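Local coordinates for MGS-MChE2 (PDB 5JD6), which probably hydrolyses esters as an alpha/beta hydrolase of the esterase type, recovered from a lagoon-sediment metagenome, at residues V66-K74 with H95-F104; I24-L32 with L50-S58. All blocks are in the same frame, centred on the assembly; numbering follows the deposited sequence.

Interaction 1: residues V66-K74 with H95-F104; sequences VGTFARYLK and HIALLATKMF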
loop_
_atom_site.group_PDB
_atom_site.type_symbol
_atom_site.label_atom_id
_atom_site.label_comp_id
_atom_site.label_asym_id
_atom_site.label_seq_id
_atom_site.Cartn_x
_atom_site.Cartn_y
_atom_site.Cartn_z
ATOM N N VAL A 66 -7.199 5.538 -10.026
ATOM C CA VAL A 66 -7.031 4.963 -8.699
ATOM C C VAL A 66 -8.204 4.040 -8.377
ATOM O O VAL A 66 -8.038 3.009 -7.719
ATOM C CB VAL A 66 -6.900 6.068 -7.631
ATOM C CG1 VAL A 66 -6.810 5.475 -6.236
ATOM C CG2 VAL A 66 -5.679 6.921 -7.919
ATOM N N GLY A 67 -9.386 4.404 -8.866
ATOM C CA GLY A 67 -10.574 3.590 -8.692
ATOM C C GLY A 67 -10.459 2.236 -9.365
ATOM O O GLY A 67 -10.928 1.228 -8.837
ATOM N N THR A 68 -9.828 2.214 -10.536
ATOM C CA THR A 68 -9.617 0.975 -11.278
ATOM C C THR A 68 -8.668 0.037 -10.538
ATOM O O THR A 68 -8.913 -1.167 -10.444
ATOM C CB THR A 68 -9.056 1.254 -12.685
ATOM O OG1 THR A 68 -10.050 1.923 -13.473
ATOM C CG2 THR A 68 -8.666 -0.043 -13.375
ATOM N N PHE A 69 -7.584 0.597 -10.011
ATOM C CA PHE A 69 -6.601 -0.186 -9.271
ATOM C C PHE A 69 -7.221 -0.774 -8.007
ATOM O O PHE A 69 -6.931 -1.911 -7.632
ATOM C CB PHE A 69 -5.388 0.672 -8.919
ATOM C CG PHE A 69 -4.719 1.297 -10.112
ATOM C CD1 PHE A 69 -4.655 0.620 -11.319
ATOM C CD2 PHE A 69 -4.163 2.563 -10.028
ATOM C CE1 PHE A 69 -4.043 1.193 -12.420
ATOM C CE2 PHE A 69 -3.551 3.141 -11.125
ATOM C CZ PHE A 69 -3.491 2.454 -12.323
ATOM N N ALA A 70 -8.079 0.007 -7.358
ATOM C CA ALA A 70 -8.782 -0.445 -6.162
ATOM C C ALA A 70 -9.694 -1.626 -6.476
ATOM O O ALA A 70 -9.730 -2.607 -5.733
ATOM C CB ALA A 70 -9.584 0.696 -5.553
ATOM N N ARG A 71 -10.430 -1.526 -7.579
ATOM C CA ARG A 71 -11.311 -2.608 -8.007
ATOM C C ARG A 71 -10.508 -3.829 -8.452
ATOM O O ARG A 71 -10.968 -4.964 -8.326
ATOM C CB ARG A 71 -12.236 -2.138 -9.133
ATOM C CG ARG A 71 -13.387 -1.262 -8.655
ATOM C CD ARG A 71 -14.360 -0.948 -9.782
ATOM N NE ARG A 71 -13.807 0.010 -10.734
ATOM C CZ ARG A 71 -13.925 1.329 -10.618
ATOM N NH1 ARG A 71 -14.578 1.850 -9.587
ATOM N NH2 ARG A 71 -13.389 2.127 -11.530
ATOM N N TYR A 72 -9.308 -3.591 -8.972
ATOM C CA TYR A 72 -8.412 -4.678 -9.344
ATOM C C TYR A 72 -7.975 -5.433 -8.095
ATOM O O TYR A 72 -7.897 -6.662 -8.096
ATOM C CB TYR A 72 -7.194 -4.146 -10.100
ATOM C CG TYR A 72 -6.268 -5.224 -10.626
ATOM C CD1 TYR A 72 -6.412 -5.717 -11.917
ATOM C CD2 TYR A 72 -5.248 -5.740 -9.835
ATOM C CE1 TYR A 72 -5.567 -6.698 -12.405
ATOM C CE2 TYR A 72 -4.400 -6.723 -10.316
ATOM C CZ TYR A 72 -4.563 -7.197 -11.600
ATOM O OH TYR A 72 -3.722 -8.174 -12.082
ATOM N N LEU A 73 -7.687 -4.684 -7.035
ATOM C CA LEU A 73 -7.320 -5.273 -5.754
ATOM C C LEU A 73 -8.463 -6.122 -5.213
ATOM O O LEU A 73 -8.251 -7.235 -4.730
ATOM C CB LEU A 73 -6.945 -4.186 -4.745
ATOM C CG LEU A 73 -6.834 -4.657 -3.292
ATOM C CD1 LEU A 73 -5.691 -5.647 -3.133
ATOM C CD2 LEU A 73 -6.669 -3.479 -2.346
ATOM N N LYS A 74 -9.675 -5.580 -5.298
ATOM C CA LYS A 74 -10.876 -6.294 -4.883
ATOM C C LYS A 74 -11.031 -7.592 -5.668
ATOM O O LYS A 74 -11.351 -8.638 -5.103
ATOM C CB LYS A 74 -12.110 -5.411 -5.067
ATOM C CG LYS A 74 -13.416 -6.054 -4.633
ATOM C CD LYS A 74 -13.387 -6.429 -3.161
ATOM C CE LYS A 74 -14.787 -6.719 -2.642
ATOM N NZ LYS A 74 -15.485 -7.752 -3.458
ATOM N N HIS A 95 -2.663 4.790 -1.146
ATOM C CA HIS A 95 -3.848 5.469 -1.657
ATOM C C HIS A 95 -4.831 4.454 -2.237
ATOM O O HIS A 95 -6.039 4.556 -2.020
ATOM C CB HIS A 95 -3.457 6.506 -2.711
ATOM C CG HIS A 95 -4.545 7.481 -3.035
ATOM N ND1 HIS A 95 -4.369 8.521 -3.923
ATOM C CD2 HIS A 95 -5.819 7.580 -2.588
ATOM C CE1 HIS A 95 -5.490 9.217 -4.009
ATOM N NE2 HIS A 95 -6.384 8.666 -3.211
ATOM N N ILE A 96 -4.305 3.476 -2.971
ATOM C CA ILE A 96 -5.124 2.394 -3.509
ATOM C C ILE A 96 -5.783 1.621 -2.376
ATOM O O ILE A 96 -6.969 1.293 -2.439
ATOM C CB ILE A 96 -4.301 1.410 -4.365
ATOM C CG1 ILE A 96 -3.456 2.155 -5.398
ATOM C CG2 ILE A 96 -5.216 0.398 -5.039
ATOM C CD1 ILE A 96 -4.260 2.970 -6.372
ATOM N N ALA A 97 -4.998 1.331 -1.342
ATOM C CA ALA A 97 -5.482 0.601 -0.178
ATOM C C ALA A 97 -6.582 1.378 0.539
ATOM O O ALA A 97 -7.608 0.812 0.913
ATOM C CB ALA A 97 -4.335 0.304 0.774
ATOM N N LEU A 98 -6.357 2.677 0.722
ATOM C CA LEU A 98 -7.343 3.554 1.346
ATOM C C LEU A 98 -8.665 3.544 0.589
ATOM O O LEU A 98 -9.727 3.357 1.182
ATOM C CB LEU A 98 -6.807 4.984 1.431
ATOM C CG LEU A 98 -5.959 5.323 2.656
ATOM C CD1 LEU A 98 -4.974 6.432 2.332
ATOM C CD2 LEU A 98 -6.848 5.722 3.825
ATOM N N LEU A 99 -8.595 3.744 -0.723
ATOM C CA LEU A 99 -9.793 3.778 -1.551
ATOM C C LEU A 99 -10.514 2.437 -1.515
ATOM O O LEU A 99 -11.743 2.386 -1.492
ATOM C CB LEU A 99 -9.445 4.154 -2.992
ATOM C CG LEU A 99 -10.646 4.337 -3.925
ATOM C CD1 LEU A 99 -11.661 5.292 -3.318
ATOM C CD2 LEU A 99 -10.197 4.834 -5.286
ATOM N N ALA A 100 -9.743 1.355 -1.498
ATOM C CA ALA A 100 -10.308 0.013 -1.431
ATOM C C ALA A 100 -11.046 -0.210 -0.114
ATOM O O ALA A 100 -12.111 -0.825 -0.089
ATOM C CB ALA A 100 -9.218 -1.028 -1.609
ATOM N N THR A 101 -10.475 0.294 0.977
ATOM C CA THR A 101 -11.109 0.191 2.289
ATOM C C THR A 101 -12.380 1.036 2.346
ATOM O O THR A 101 -13.327 0.705 3.059
ATOM C CB THR A 101 -10.157 0.633 3.416
ATOM O OG1 THR A 101 -9.658 1.944 3.133
ATOM C CG2 THR A 101 -8.986 -0.324 3.532
ATOM N N LYS A 102 -12.391 2.130 1.591
ATOM C CA LYS A 102 -13.569 2.982 1.489
ATOM C C LYS A 102 -14.667 2.310 0.669
ATOM O O LYS A 102 -15.836 2.309 1.056
ATOM C CB LYS A 102 -13.202 4.329 0.864
ATOM C CG LYS A 102 -14.401 5.153 0.429
ATOM C CD LYS A 102 -13.988 6.263 -0.522
ATOM C CE LYS A 102 -15.180 6.782 -1.311
ATOM N NZ LYS A 102 -14.760 7.491 -2.552
ATOM N N MET A 103 -14.279 1.738 -0.467
ATOM C CA MET A 103 -15.230 1.100 -1.370
ATOM C C MET A 103 -15.689 -0.260 -0.854
ATOM O O MET A 103 -16.863 -0.607 -0.964
ATOM C CB MET A 103 -14.617 0.948 -2.763
ATOM C CG MET A 103 -14.261 2.267 -3.429
ATOM S SD MET A 103 -13.434 2.056 -5.019
ATOM C CE MET A 103 -14.746 1.317 -5.989
ATOM N N PHE A 104 -14.759 -1.027 -0.291
ATOM C CA PHE A 104 -15.067 -2.378 0.171
ATOM C C PHE A 104 -14.542 -2.633 1.583
ATOM O O PHE A 104 -13.580 -3.379 1.764
ATOM C CB PHE A 104 -14.484 -3.409 -0.798
ATOM C CG PHE A 104 -14.538 -2.982 -2.238
ATOM C CD1 PHE A 104 -15.735 -2.995 -2.935
ATOM C CD2 PHE A 104 -13.390 -2.563 -2.893
ATOM C CE1 PHE A 104 -15.788 -2.597 -4.259
ATOM C CE2 PHE A 104 -13.436 -2.166 -4.218
ATOM C CZ PHE A 104 -14.636 -2.183 -4.901
#
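H95 turns one face of its imidazole to V66, whose CG1 stands nearly on the ring normal, 4.3 Å from the centroid; the ring's NE2 is hydrogen-bonded to the backbone oxygen of H182. I96 follows with both branches at work. Its CD1 wedges between V66 CG1 and F69 CB, 3.6 Å from the latter, and meets the F69 ring at the edge, while CG2 lies against the F69-A70 backbone. L99 has CG trans to its own backbone N (chi1 -175°), which swings CD2 across to V66 CG1 and to within 3.6 Å of G67 CA. At A100 the backbones come nearest, 5.0 Å from its CA to A70 CA, and its CB meets L73 CD2. The small methyl of A70 is a knob in the hole formed by I96, L99, A100 and M103. M103 reaches over A70 with SD, and the bend at its end brings CE to 3.6 Å from R71 NH1. F104, just past the helix end, is clamped: K74 CG sits over one face, 3.8 Å from the centroid, M103 CB over the other, and R71 CG comes to the edge at CZ. K74 NZ forms a salt bridge with D78; 5.2 Å from the F104 centroid, it adds at most a weak cation-pi attraction. Were F104 an alanine, K74 would probably lose the flat support of its aliphatic chain, with a gap beside M103. The axes of 66-74 and 95-103 approach to 8.6 Å and cross at -70°, in helices 66-80 and 92-103 of the alpha/beta hydrolase fold, the second following the presumed nucleophile elbow.

Interaction 2: residues I24-L32 with L50-S58; sequences ILHGLMGGL and LIPELPLYS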
loop_
_atom_site.group_PDB
_atom_site.type_symbol
_atom_site.label_atom_id
_atom_site.label_comp_id
_atom_site.label_asym_id
_atom_site.label_seq_id
_atom_site.Cartn_x
_atom_site.Cartn_y
_atom_site.Cartn_z
ATOM N N ILE A 24 -0.086 -6.642 0.121
ATOM C CA ILE A 24 0.792 -5.482 0.053
ATOM C C ILE A 24 0.661 -4.728 -1.267
ATOM O O ILE A 24 0.777 -5.316 -2.340
ATOM C CB ILE A 24 2.261 -5.900 0.244
ATOM C CG1 ILE A 24 2.510 -6.318 1.693
ATOM C CG2 ILE A 24 3.193 -4.770 -0.148
ATOM C CD1 ILE A 24 3.937 -6.737 1.966
ATOM N N LEU A 25 0.423 -3.423 -1.179
ATOM C CA LEU A 25 0.342 -2.580 -2.364
ATOM C C LEU A 25 1.505 -1.596 -2.423
ATOM O O LEU A 25 1.566 -0.646 -1.643
ATOM C CB LEU A 25 -0.982 -1.819 -2.394
ATOM C CG LEU A 25 -2.248 -2.662 -2.519
ATOM C CD1 LEU A 25 -3.475 -1.767 -2.509
ATOM C CD2 LEU A 25 -2.203 -3.501 -3.784
ATOM N N HIS A 26 2.428 -1.831 -3.350
ATOM C CA HIS A 26 3.563 -0.936 -3.539
ATOM C C HIS A 26 3.190 0.201 -4.488
ATOM O O HIS A 26 2.147 0.156 -5.141
ATOM C CB HIS A 26 4.773 -1.706 -4.074
ATOM C CG HIS A 26 4.613 -2.175 -5.488
ATOM N ND1 HIS A 26 5.413 -1.723 -6.514
ATOM C CD2 HIS A 26 3.743 -3.050 -6.043
ATOM C CE1 HIS A 26 5.045 -2.304 -7.643
ATOM N NE2 HIS A 26 4.034 -3.112 -7.386
ATOM N N GLY A 27 4.042 1.219 -4.561
ATOM C CA GLY A 27 3.770 2.378 -5.392
ATOM C C GLY A 27 4.285 2.245 -6.813
ATOM O O GLY A 27 4.451 1.137 -7.323
ATOM N N LEU A 28 4.534 3.383 -7.455
ATOM C CA LEU A 28 5.049 3.408 -8.821
ATOM C C LEU A 28 6.548 3.127 -8.854
ATOM O O LEU A 28 7.029 2.371 -9.698
ATOM C CB LEU A 28 4.758 4.758 -9.481
ATOM C CG LEU A 28 3.288 5.130 -9.687
ATOM C CD1 LEU A 28 3.169 6.542 -10.238
ATOM C CD2 LEU A 28 2.610 4.132 -10.613
ATOM N N MET A 29 7.279 3.749 -7.933
ATOM C CA MET A 29 8.714 3.525 -7.785
ATOM C C MET A 29 9.002 2.064 -7.459
ATOM O O MET A 29 10.065 1.528 -7.784
ATOM C CB MET A 29 9.281 4.439 -6.690
ATOM C CG MET A 29 10.213 3.746 -5.700
ATOM S SD MET A 29 10.921 4.848 -4.461
ATOM C CE MET A 29 11.791 3.672 -3.427
ATOM N N GLY A 30 8.019 1.424 -6.839
ATOM C CA GLY A 30 8.184 0.114 -6.246
ATOM C C GLY A 30 8.675 -1.038 -7.097
ATOM O O GLY A 30 8.013 -1.469 -8.041
ATOM N N GLY A 31 9.860 -1.527 -6.753
ATOM C CA GLY A 31 10.240 -2.888 -7.073
ATOM C C GLY A 31 9.730 -3.671 -5.879
ATOM O O GLY A 31 9.210 -3.074 -4.938
ATOM N N LEU A 32 9.862 -4.990 -5.890
ATOM C CA LEU A 32 9.379 -5.768 -4.755
ATOM C C LEU A 32 10.474 -5.941 -3.715
ATOM O O LEU A 32 10.277 -6.591 -2.689
ATOM C CB LEU A 32 8.847 -7.122 -5.213
ATOM C CG LEU A 32 7.621 -7.008 -6.118
ATOM C CD1 LEU A 32 6.879 -8.326 -6.168
ATOM C CD2 LEU A 32 6.704 -5.881 -5.654
ATOM N N LEU A 50 1.143 -11.457 0.617
ATOM C CA LEU A 50 0.838 -11.465 -0.808
ATOM C C LEU A 50 1.141 -10.107 -1.423
ATOM O O LEU A 50 0.637 -9.084 -0.959
ATOM C CB LEU A 50 -0.629 -11.834 -1.045
ATOM C CG LEU A 50 -1.083 -13.204 -0.538
ATOM C CD1 LEU A 50 -2.423 -13.099 0.170
ATOM C CD2 LEU A 50 -1.166 -14.191 -1.686
ATOM N N ILE A 51 1.968 -10.094 -2.461
ATOM C CA ILE A 51 2.304 -8.846 -3.134
ATOM C C ILE A 51 1.915 -8.899 -4.606
ATOM O O ILE A 51 2.701 -9.334 -5.445
ATOM C CB ILE A 51 3.803 -8.520 -3.013
ATOM C CG1 ILE A 51 4.286 -8.746 -1.580
ATOM C CG2 ILE A 51 4.073 -7.090 -3.451
ATOM C CD1 ILE A 51 5.725 -8.364 -1.359
ATOM N N PRO A 52 0.687 -8.458 -4.920
ATOM C CA PRO A 52 0.180 -8.455 -6.295
ATOM C C PRO A 52 0.739 -7.308 -7.124
ATOM O O PRO A 52 0.949 -6.214 -6.599
ATOM C CB PRO A 52 -1.328 -8.299 -6.105
ATOM C CG PRO A 52 -1.451 -7.517 -4.846
ATOM C CD PRO A 52 -0.322 -7.978 -3.961
ATOM N N GLU A 53 0.983 -7.559 -8.406
ATOM C CA GLU A 53 1.427 -6.501 -9.302
ATOM C C GLU A 53 0.241 -5.848 -9.989
ATOM O O GLU A 53 -0.408 -6.447 -10.846
ATOM C CB GLU A 53 2.418 -7.042 -10.333
ATOM C CG GLU A 53 3.643 -7.637 -9.682
ATOM C CD GLU A 53 4.260 -6.682 -8.679
ATOM O OE1 GLU A 53 4.553 -5.523 -9.048
ATOM O OE2 GLU A 53 4.410 -7.082 -7.507
ATOM N N LEU A 54 -0.041 -4.615 -9.588
ATOM C CA LEU A 54 -1.154 -3.862 -10.139
ATOM C C LEU A 54 -0.865 -3.450 -11.577
ATOM O O LEU A 54 0.290 -3.230 -11.946
ATOM C CB LEU A 54 -1.444 -2.634 -9.275
ATOM C CG LEU A 54 -1.738 -2.927 -7.801
ATOM C CD1 LEU A 54 -2.115 -1.650 -7.065
ATOM C CD2 LEU A 54 -2.829 -3.978 -7.664
ATOM N N PRO A 55 -1.917 -3.362 -12.403
ATOM C CA PRO A 55 -1.787 -2.935 -13.799
ATOM C C PRO A 55 -1.702 -1.417 -13.934
ATOM O O PRO A 55 -2.571 -0.813 -14.564
ATOM C CB PRO A 55 -3.069 -3.468 -14.438
ATOM C CG PRO A 55 -4.061 -3.442 -13.332
ATOM C CD PRO A 55 -3.294 -3.776 -12.080
ATOM N N LEU A 56 -0.666 -0.816 -13.353
ATOM C CA LEU A 56 -0.513 0.637 -13.365
ATOM C C LEU A 56 -0.416 1.198 -14.782
ATOM O O LEU A 56 -1.048 2.204 -15.099
ATOM C CB LEU A 56 0.724 1.060 -12.564
ATOM C CG LEU A 56 0.719 0.904 -11.039
ATOM C CD1 LEU A 56 -0.669 1.160 -10.466
ATOM C CD2 LEU A 56 1.222 -0.468 -10.625
ATOM N N TYR A 57 0.369 0.541 -15.630
ATOM C CA TYR A 57 0.644 1.057 -16.968
ATOM C C TYR A 57 0.149 0.148 -18.086
ATOM O O TYR A 57 0.631 0.237 -19.216
ATOM C CB TYR A 57 2.144 1.287 -17.151
ATOM C CG TYR A 57 2.766 2.222 -16.143
ATOM C CD1 TYR A 57 2.393 3.559 -16.085
ATOM C CD2 TYR A 57 3.741 1.774 -15.262
ATOM C CE1 TYR A 57 2.967 4.422 -15.170
ATOM C CE2 TYR A 57 4.321 2.629 -14.343
ATOM C CZ TYR A 57 3.929 3.952 -14.302
ATOM O OH TYR A 57 4.501 4.810 -13.390
ATOM N N SER A 58 -0.808 -0.720 -17.781
ATOM C CA SER A 58 -1.295 -1.661 -18.781
ATOM C C SER A 58 -2.794 -1.520 -19.093
ATOM O O SER A 58 -3.278 -2.161 -20.025
ATOM C CB SER A 58 -0.997 -3.095 -18.337
ATOM O OG SER A 58 -1.893 -3.504 -17.322
#
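Strands 20-25 and 47-52 run parallel here, and the I24 N to L50 O hydrogen bond, 2.8 Å and nearly straight, is followed by two diverging loops. The strands belong to a beta-alpha-beta unit of the alpha/beta hydrolase sheet, connected through helix 36-41. I24 and I51 run alongside each other in the same sense, with I24 CB 3.9 Å from I51 CG1; F35 touches both. L25 points its CD2 across L54 at about a right angle, 3.8 Å from L54 CD1, and meets P52 CG more loosely. Its other neighbours, L73, I96 and A97, belong to the helices on that face of the sheet. Past the end of strand 20-25, the H26 ring is placed by a chi1 of 70°, which sets CG between the backbone N and the carbonyl carbon. NE2 then gives a weak hydrogen bond to E53 OE1, 3.0 Å long but bent to 122°, with ring and carboxylate planes 38° apart. L32 and E53 extend toward each other, L32 laying CD2 over one face of the H26 ring and against I51 CG2 at 3.6 Å. Both methyls of L32 face E53 OE2. Farther out, L28 crosses Y57 at about a right angle, and K168 makes a cation-pi contact with Y57. The loops also meet at L28 CD2, which touches L56 CG at 3.8 Å and the Y57 hydroxyl oxygen, OH, at 3.4 Å.

Overall arrangement
Interaction 2 comes first along the chain, and strand 47-52 leads by way of its loop into helix 66-80 of interaction 1; the two centres lie about 13 Å apart. They share a packed seam. L73 CD2 touches L25 CD1 at 3.6 Å, F69 CE2 reaches L56 CD1 at 3.6 Å, and Y72 CD1 rests on P55 CG at the same distance, so helix 66-80 packs on strand 20-25 and on the loop that follows strand 47-52. Both interactions adjoin the probable catalytic centre, a Ser-His-Asp triad of S91, H231 and D203: I96 and L25 each touch the putative elbow around S91, while H95 and L28 lie near the triad without touching it.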